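Local coordinates for protein 16S rRNA methylase (PDB 3MTE) that methylates N1 of adenine 1408 in the 16S rRNA of assembled 30S subunits, using S-adenosylmethionine, and so confers resistance to aminoglycosides, at residues A[4-9]-A[84-89]; A[30-35]-A[53-58]. One frame throughout, in Å; residues are numbered along the deposited sequence.

Interaction 1: A[4-9]-A[84-89]. With SAM (S-adenosylmethionine), chain C.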
loop_
_atom_site.group_PDB
_atom_site.type_symbol
_atom_site.label_atom_id
_atom_site.label_comp_id
_atom_site.label_asym_id
_atom_site.label_seq_id
_atom_site.Cartn_x
_atom_site.Cartn_y
_atom_site.Cartn_z
ATOM N N MET A 4 4.868 -12.669 -13.154
ATOM C CA MET A 4 4.115 -11.570 -12.548
ATOM C C MET A 4 2.883 -11.241 -13.393
ATOM O O MET A 4 2.980 -11.098 -14.612
ATOM C CB MET A 4 4.995 -10.332 -12.404
ATOM C CG MET A 4 4.245 -9.126 -11.880
ATOM S SD MET A 4 5.330 -7.842 -11.240
ATOM C CE MET A 4 6.464 -7.633 -12.610
ATOM N N LEU A 5 1.724 -11.138 -12.751
ATOM C CA LEU A 5 0.488 -10.852 -13.467
ATOM C C LEU A 5 0.084 -9.404 -13.305
ATOM O O LEU A 5 0.019 -8.886 -12.177
ATOM C CB LEU A 5 -0.662 -11.715 -12.944
ATOM C CG LEU A 5 -0.680 -13.204 -13.249
ATOM C CD1 LEU A 5 -1.922 -13.794 -12.608
ATOM C CD2 LEU A 5 -0.658 -13.462 -14.745
ATOM N N ILE A 6 -0.202 -8.749 -14.422
ATOM C CA ILE A 6 -0.751 -7.405 -14.361
ATOM C C ILE A 6 -2.127 -7.354 -15.011
ATOM O O ILE A 6 -2.530 -8.279 -15.729
ATOM C CB ILE A 6 0.178 -6.348 -15.005
ATOM C CG1 ILE A 6 0.312 -6.577 -16.513
ATOM C CG2 ILE A 6 1.554 -6.322 -14.318
ATOM C CD1 ILE A 6 0.880 -5.367 -17.209
ATOM N N LEU A 7 -2.835 -6.256 -14.766
ATOM C CA LEU A 7 -4.171 -6.053 -15.317
ATOM C C LEU A 7 -4.097 -5.102 -16.506
ATOM O O LEU A 7 -3.538 -4.015 -16.402
ATOM C CB LEU A 7 -5.064 -5.461 -14.229
ATOM C CG LEU A 7 -6.552 -5.773 -14.230
ATOM C CD1 LEU A 7 -6.784 -7.272 -14.373
ATOM C CD2 LEU A 7 -7.164 -5.234 -12.953
ATOM N N LYS A 8 -4.641 -5.525 -17.642
ATOM C CA LYS A 8 -4.780 -4.665 -18.809
ATOM C C LYS A 8 -6.260 -4.638 -19.112
ATOM O O LYS A 8 -6.803 -5.589 -19.675
ATOM C CB LYS A 8 -3.990 -5.230 -19.988
ATOM C CG LYS A 8 -2.513 -4.884 -19.942
ATOM C CD LYS A 8 -2.274 -3.550 -20.634
ATOM C CE LYS A 8 -1.188 -2.732 -19.956
ATOM N NZ LYS A 8 -1.069 -1.391 -20.610
ATOM N N GLY A 9 -6.925 -3.564 -18.705
ATOM C CA GLY A 9 -8.375 -3.548 -18.709
ATOM C C GLY A 9 -8.878 -4.557 -17.697
ATOM O O GLY A 9 -8.461 -4.539 -16.537
ATOM N N VAL A 84 0.651 0.815 -13.269
ATOM C CA VAL A 84 0.365 -0.591 -13.539
ATOM C C VAL A 84 -0.242 -1.214 -12.299
ATOM O O VAL A 84 0.119 -0.851 -11.180
ATOM C CB VAL A 84 1.629 -1.392 -13.945
ATOM C CG1 VAL A 84 2.649 -1.403 -12.835
ATOM C CG2 VAL A 84 1.253 -2.829 -14.322
ATOM N N PHE A 85 -1.178 -2.136 -12.497
ATOM C CA PHE A 85 -1.768 -2.849 -11.371
ATOM C C PHE A 85 -1.278 -4.287 -11.387
ATOM O O PHE A 85 -1.456 -5.009 -12.373
ATOM C CB PHE A 85 -3.296 -2.794 -11.419
ATOM C CG PHE A 85 -3.848 -1.421 -11.211
ATOM C CD1 PHE A 85 -3.591 -0.737 -10.034
ATOM C CD2 PHE A 85 -4.619 -0.809 -12.187
ATOM C CE1 PHE A 85 -4.101 0.538 -9.824
ATOM C CE2 PHE A 85 -5.124 0.468 -11.986
ATOM C CZ PHE A 85 -4.859 1.141 -10.802
ATOM N N VAL A 86 -0.642 -4.686 -10.292
ATOM C CA VAL A 86 -0.126 -6.037 -10.150
ATOM C C VAL A 86 -1.103 -6.856 -9.324
ATOM O O VAL A 86 -1.567 -6.404 -8.259
ATOM C CB VAL A 86 1.251 -6.017 -9.481
ATOM C CG1 VAL A 86 1.705 -7.416 -9.120
ATOM C CG2 VAL A 86 2.280 -5.345 -10.409
ATOM N N ILE A 87 -1.424 -8.051 -9.808
ATOM C CA ILE A 87 -2.327 -8.937 -9.078
ATOM C C ILE A 87 -1.514 -9.913 -8.232
ATOM O O ILE A 87 -0.930 -10.860 -8.746
ATOM C CB ILE A 87 -3.290 -9.690 -10.025
ATOM C CG1 ILE A 87 -4.092 -8.694 -10.879
ATOM C CG2 ILE A 87 -4.209 -10.627 -9.241
ATOM C CD1 ILE A 87 -4.729 -7.534 -10.094
ATOM N N ALA A 88 -1.442 -9.653 -6.933
ATOM C CA ALA A 88 -0.658 -10.490 -6.038
ATOM C C ALA A 88 -1.056 -10.198 -4.603
ATOM O O ALA A 88 -1.687 -9.180 -4.323
ATOM C CB ALA A 88 0.840 -10.232 -6.231
ATOM N N ALA A 89 -0.687 -11.100 -3.701
ATOM C CA ALA A 89 -0.900 -10.888 -2.277
ATOM C C ALA A 89 0.431 -10.676 -1.558
ATOM O O ALA A 89 1.488 -11.112 -2.032
ATOM C CB ALA A 89 -1.641 -12.082 -1.671
HETATM N N SAM C . -5.521 0.914 0.132
HETATM C CA SAM C . -6.965 0.802 -0.051
HETATM C C SAM C . -7.641 2.158 0.093
HETATM O OXT SAM C . -7.049 3.097 0.626
HETATM C CB SAM C . -7.579 -0.167 0.963
HETATM C CG SAM C . -8.803 -0.877 0.403
HETATM S SD SAM C . -9.413 -2.197 1.486
HETATM C CE SAM C . -9.578 -1.322 3.053
HETATM C "C5'" SAM C . -7.956 -3.206 1.830
HETATM C "C4'" SAM C . -7.382 -3.892 0.581
HETATM O "O4'" SAM C . -6.338 -4.743 1.004
HETATM C "C3'" SAM C . -8.377 -4.756 -0.182
HETATM O "O3'" SAM C . -8.385 -4.392 -1.540
HETATM C "C2'" SAM C . -7.812 -6.164 -0.123
HETATM O "O2'" SAM C . -8.049 -6.912 -1.305
HETATM C "C1'" SAM C . -6.340 -5.892 0.170
HETATM N N9 SAM C . -5.738 -7.045 0.860
HETATM C C8 SAM C . -6.294 -7.817 1.850
HETATM N N7 SAM C . -5.393 -8.774 2.183
HETATM C C5 SAM C . -4.288 -8.614 1.422
HETATM C C6 SAM C . -3.089 -9.305 1.337
HETATM N N6 SAM C . -2.862 -10.360 2.122
HETATM N N1 SAM C . -2.135 -8.879 0.445
HETATM C C2 SAM C . -2.354 -7.795 -0.385
HETATM N N3 SAM C . -3.552 -7.117 -0.296
HETATM C C4 SAM C . -4.493 -7.529 0.587
HETATM O O HOH W 1 1.762 -11.055 -9.883
HETATM O O HOH W 2 -2.138 -2.387 -15.146
#
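The N-terminal hairpin of strands 5-8 and 11-14 docks on the edge strand 83-87, one of the two outermost of the Rossmann-like methyltransferase sheet, Ile-6 meeting Val-86 in a single bridge between strands whose N-to-C directions differ by 132°, well short of antiparallel. Ile-87 N donates to Leu-5 O (2.9 Å), nearly straight at the hydrogen but tilted from the carbonyl plane. Leu-7 N reaches Phe-85 O at 3.0 Å, in the carbonyl plane but more bent at the hydrogen, 149°. Each bond lacks the reciprocal direct bond of a regular antiparallel ladder. A water instead accepts from Leu-5 N and donates to Ile-87 O, 2.9 Å from each; a second, between Leu-7 O and Phe-85 N, is less certain, lying very close to Leu-7 O. The side chains of Val-84 and Ile-6 cross at about a right angle, CG2 to CG2 3.5 Å. Val-86 adds a second methyl contact: its CG2 lies 4.1 Å from Ile-6 CG2 and 4.0 Å from Met-4 SD. Leu-7 faces the strand and continues onto Phe-65 and Ser-68 of helix 65-71. Further on, Ala-89 CA comes within 3.6 Å of SAM N1. With a water standing in for a direct bond between Leu-5 N and Ile-87 O, two direct backbone bonds and branched apolar side chains hold the hairpin, which does not simply extend the sheet.

Interaction 2: A[30-35]-A[53-58]. With SAM (S-adenosylmethionine), chain C.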
loop_
_atom_site.group_PDB
_atom_site.type_symbol
_atom_site.label_atom_id
_atom_site.label_comp_id
_atom_site.label_asym_id
_atom_site.label_seq_id
_atom_site.Cartn_x
_atom_site.Cartn_y
_atom_site.Cartn_z
ATOM N N VAL A 30 9.865 5.361 -8.477
ATOM C CA VAL A 30 8.836 4.324 -8.492
ATOM C C VAL A 30 8.169 4.228 -7.124
ATOM O O VAL A 30 8.847 4.154 -6.105
ATOM C CB VAL A 30 9.443 2.958 -8.842
ATOM C CG1 VAL A 30 8.393 1.857 -8.745
ATOM C CG2 VAL A 30 10.054 2.989 -10.265
ATOM N N HIS A 31 6.839 4.226 -7.098
ATOM C CA HIS A 31 6.105 4.056 -5.843
ATOM C C HIS A 31 5.267 2.790 -5.878
ATOM O O HIS A 31 4.601 2.520 -6.878
ATOM C CB HIS A 31 5.178 5.244 -5.608
ATOM C CG HIS A 31 4.375 5.119 -4.351
ATOM N ND1 HIS A 31 4.898 5.419 -3.112
ATOM C CD2 HIS A 31 3.117 4.659 -4.131
ATOM C CE1 HIS A 31 3.991 5.164 -2.182
ATOM N NE2 HIS A 31 2.899 4.708 -2.775
ATOM N N ILE A 32 5.287 2.014 -4.794
ATOM C CA ILE A 32 4.437 0.824 -4.699
ATOM C C ILE A 32 3.398 1.013 -3.614
ATOM O O ILE A 32 3.739 1.371 -2.485
ATOM C CB ILE A 32 5.250 -0.460 -4.395
ATOM C CG1 ILE A 32 6.126 -0.823 -5.597
ATOM C CG2 ILE A 32 4.301 -1.626 -4.018
ATOM C CD1 ILE A 32 7.027 -2.029 -5.346
ATOM N N ASP A 33 2.135 0.796 -3.966
ATOM C CA ASP A 33 1.034 0.845 -2.983
ATOM C C ASP A 33 0.494 -0.580 -2.822
ATOM O O ASP A 33 -0.077 -1.150 -3.758
ATOM C CB ASP A 33 -0.055 1.799 -3.475
ATOM C CG ASP A 33 -1.195 1.982 -2.468
ATOM O OD1 ASP A 33 -0.922 2.039 -1.244
ATOM O OD2 ASP A 33 -2.360 2.083 -2.916
ATOM N N LEU A 34 0.686 -1.166 -1.640
ATOM C CA LEU A 34 0.328 -2.565 -1.403
ATOM C C LEU A 34 -1.077 -2.668 -0.809
ATOM O O LEU A 34 -1.394 -1.983 0.161
ATOM C CB LEU A 34 1.345 -3.215 -0.455
ATOM C CG LEU A 34 1.091 -4.672 -0.039
ATOM C CD1 LEU A 34 1.042 -5.629 -1.246
ATOM C CD2 LEU A 34 2.153 -5.112 0.964
ATOM N N GLY A 35 -1.915 -3.534 -1.378
ATOM C CA GLY A 35 -3.308 -3.610 -0.959
ATOM C C GLY A 35 -4.015 -2.341 -1.395
ATOM O O GLY A 35 -4.669 -1.655 -0.582
ATOM N N PHE A 53 6.517 6.471 -11.457
ATOM C CA PHE A 53 5.768 5.316 -11.925
ATOM C C PHE A 53 5.097 4.627 -10.735
ATOM O O PHE A 53 5.767 4.257 -9.772
ATOM C CB PHE A 53 6.691 4.329 -12.627
ATOM C CG PHE A 53 5.959 3.181 -13.263
ATOM C CD1 PHE A 53 5.201 3.379 -14.408
ATOM C CD2 PHE A 53 6.011 1.912 -12.707
ATOM C CE1 PHE A 53 4.513 2.330 -14.990
ATOM C CE2 PHE A 53 5.330 0.851 -13.292
ATOM C CZ PHE A 53 4.577 1.065 -14.430
ATOM N N TYR A 54 3.777 4.459 -10.813
ATOM C CA TYR A 54 2.973 3.946 -9.705
ATOM C C TYR A 54 2.565 2.493 -9.919
ATOM O O TYR A 54 1.971 2.146 -10.936
ATOM C CB TYR A 54 1.728 4.827 -9.526
ATOM C CG TYR A 54 2.089 6.179 -8.976
ATOM C CD1 TYR A 54 2.137 6.392 -7.598
ATOM C CD2 TYR A 54 2.427 7.228 -9.821
ATOM C CE1 TYR A 54 2.492 7.623 -7.080
ATOM C CE2 TYR A 54 2.785 8.474 -9.309
ATOM C CZ TYR A 54 2.826 8.654 -7.940
ATOM O OH TYR A 54 3.173 9.871 -7.400
ATOM N N ILE A 55 2.904 1.648 -8.956
ATOM C CA ILE A 55 2.514 0.244 -8.989
ATOM C C ILE A 55 1.537 -0.003 -7.846
ATOM O O ILE A 55 1.886 0.186 -6.677
ATOM C CB ILE A 55 3.744 -0.671 -8.829
ATOM C CG1 ILE A 55 4.755 -0.404 -9.951
ATOM C CG2 ILE A 55 3.339 -2.143 -8.812
ATOM C CD1 ILE A 55 6.114 -1.062 -9.716
ATOM N N GLY A 56 0.311 -0.392 -8.186
ATOM C CA GLY A 56 -0.695 -0.751 -7.193
ATOM C C GLY A 56 -0.853 -2.261 -7.188
ATOM O O GLY A 56 -1.085 -2.875 -8.229
ATOM N N ILE A 57 -0.700 -2.865 -6.014
ATOM C CA ILE A 57 -0.785 -4.312 -5.869
ATOM C C ILE A 57 -2.049 -4.666 -5.103
ATOM O O ILE A 57 -2.297 -4.111 -4.017
ATOM C CB ILE A 57 0.408 -4.854 -5.054
ATOM C CG1 ILE A 57 1.737 -4.431 -5.696
ATOM C CG2 ILE A 57 0.329 -6.363 -4.937
ATOM C CD1 ILE A 57 2.949 -4.923 -4.944
ATOM N N ASP A 58 -2.842 -5.580 -5.655
ATOM C CA ASP A 58 -4.013 -6.115 -4.948
ATOM C C ASP A 58 -4.303 -7.537 -5.405
ATOM O O ASP A 58 -4.149 -7.868 -6.594
ATOM C CB ASP A 58 -5.251 -5.224 -5.135
ATOM C CG ASP A 58 -6.258 -5.366 -3.981
ATOM O OD1 ASP A 58 -6.247 -4.513 -3.074
ATOM O OD2 ASP A 58 -7.040 -6.345 -3.960
HETATM N N SAM C . -5.521 0.914 0.132
HETATM C CA SAM C . -6.965 0.802 -0.051
HETATM C C SAM C . -7.641 2.158 0.093
HETATM O OXT SAM C . -7.049 3.097 0.626
HETATM C CB SAM C . -7.579 -0.167 0.963
HETATM C CG SAM C . -8.803 -0.877 0.403
HETATM S SD SAM C . -9.413 -2.197 1.486
HETATM C CE SAM C . -9.578 -1.322 3.053
HETATM C "C5'" SAM C . -7.956 -3.206 1.830
HETATM C "C4'" SAM C . -7.382 -3.892 0.581
HETATM O "O4'" SAM C . -6.338 -4.743 1.004
HETATM C "C3'" SAM C . -8.377 -4.756 -0.182
HETATM O "O3'" SAM C . -8.385 -4.392 -1.540
HETATM C "C2'" SAM C . -7.812 -6.164 -0.123
HETATM O "O2'" SAM C . -8.049 -6.912 -1.305
HETATM C "C1'" SAM C . -6.340 -5.892 0.170
HETATM N N9 SAM C . -5.738 -7.045 0.860
HETATM C C8 SAM C . -6.294 -7.817 1.850
HETATM N N7 SAM C . -5.393 -8.774 2.183
HETATM C C5 SAM C . -4.288 -8.614 1.422
HETATM C C6 SAM C . -3.089 -9.305 1.337
HETATM N N6 SAM C . -2.862 -10.360 2.122
HETATM N N1 SAM C . -2.135 -8.879 0.445
HETATM C C2 SAM C . -2.354 -7.795 -0.385
HETATM N N3 SAM C . -3.552 -7.117 -0.296
HETATM C C4 SAM C . -4.493 -7.529 0.587
#
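Strands 30-34 and 53-58 run parallel, 17° apart, in an in-step ladder from Val-30 beside Phe-53 to Leu-34 beside Ile-57. His-31 and Asp-33 each donate to and accept from the partner strand; of these four bonds Ile-57 N to Asp-33 O (2.9 Å) is nearly straight at the hydrogen. A fifth, Gly-35 N to Ile-57 O, is weak. On one face, Ile-32 and Ile-55 lie side by side, Ile-32 CG1 to Ile-55 CB 4.0 Å. With chi1 -68° the Ile-32 CG2 branch lies opposite the backbone N and meets Ile-57 CD1 (3.7 Å), and Leu-34 CD1 rests on Ile-57 CG2 (3.8 Å). On the other face, His-31 CB approaches Tyr-54 CD1 (3.8 Å), the rings inclined at 53°. His-31 ND1 and NE2 are hydrogen-bonded to the Ser-103 and Ser-105 hydroxyls, and Asp-33 OD2 and OD1 to those of Thr-36 and Ser-105. At the C-terminal ends, Gly-35 O accepts from the SAM amine N (2.8 Å), while Asp-58 OD1 and OD2 take the ribose O3' (2.6 Å) and O2' (2.9 Å), as in many Rossmann-like methyltransferases. Helix 40-48, the crossover of this beta-alpha-beta unit, covers Asp-33 and Tyr-54; strands 83-87 and 101-107 flank the pair.

In the fold
Both contacts are largely buried, but interaction 2 lies near the centre of the chain and interaction 1 at the sheet's outer edge, where Leu-5 is exposed. Their centres are 10 Å apart and they meet in neighbouring strands 52-58 and 83-87, joined by Val-86 N to Gly-56 O and Val-84 N to Tyr-54 O; Val-84 also packs on Phe-53. Along the chain, 30-35/53-58 is nested within the loop closed by 4-9/84-89. The inner pair is a continuous parallel ladder ending in polar groups that bind SAM directly, whereas the outer one is a short, skewed, water-assisted join of one bridge that reaches the cofactor through Ala-89, beside the adenine.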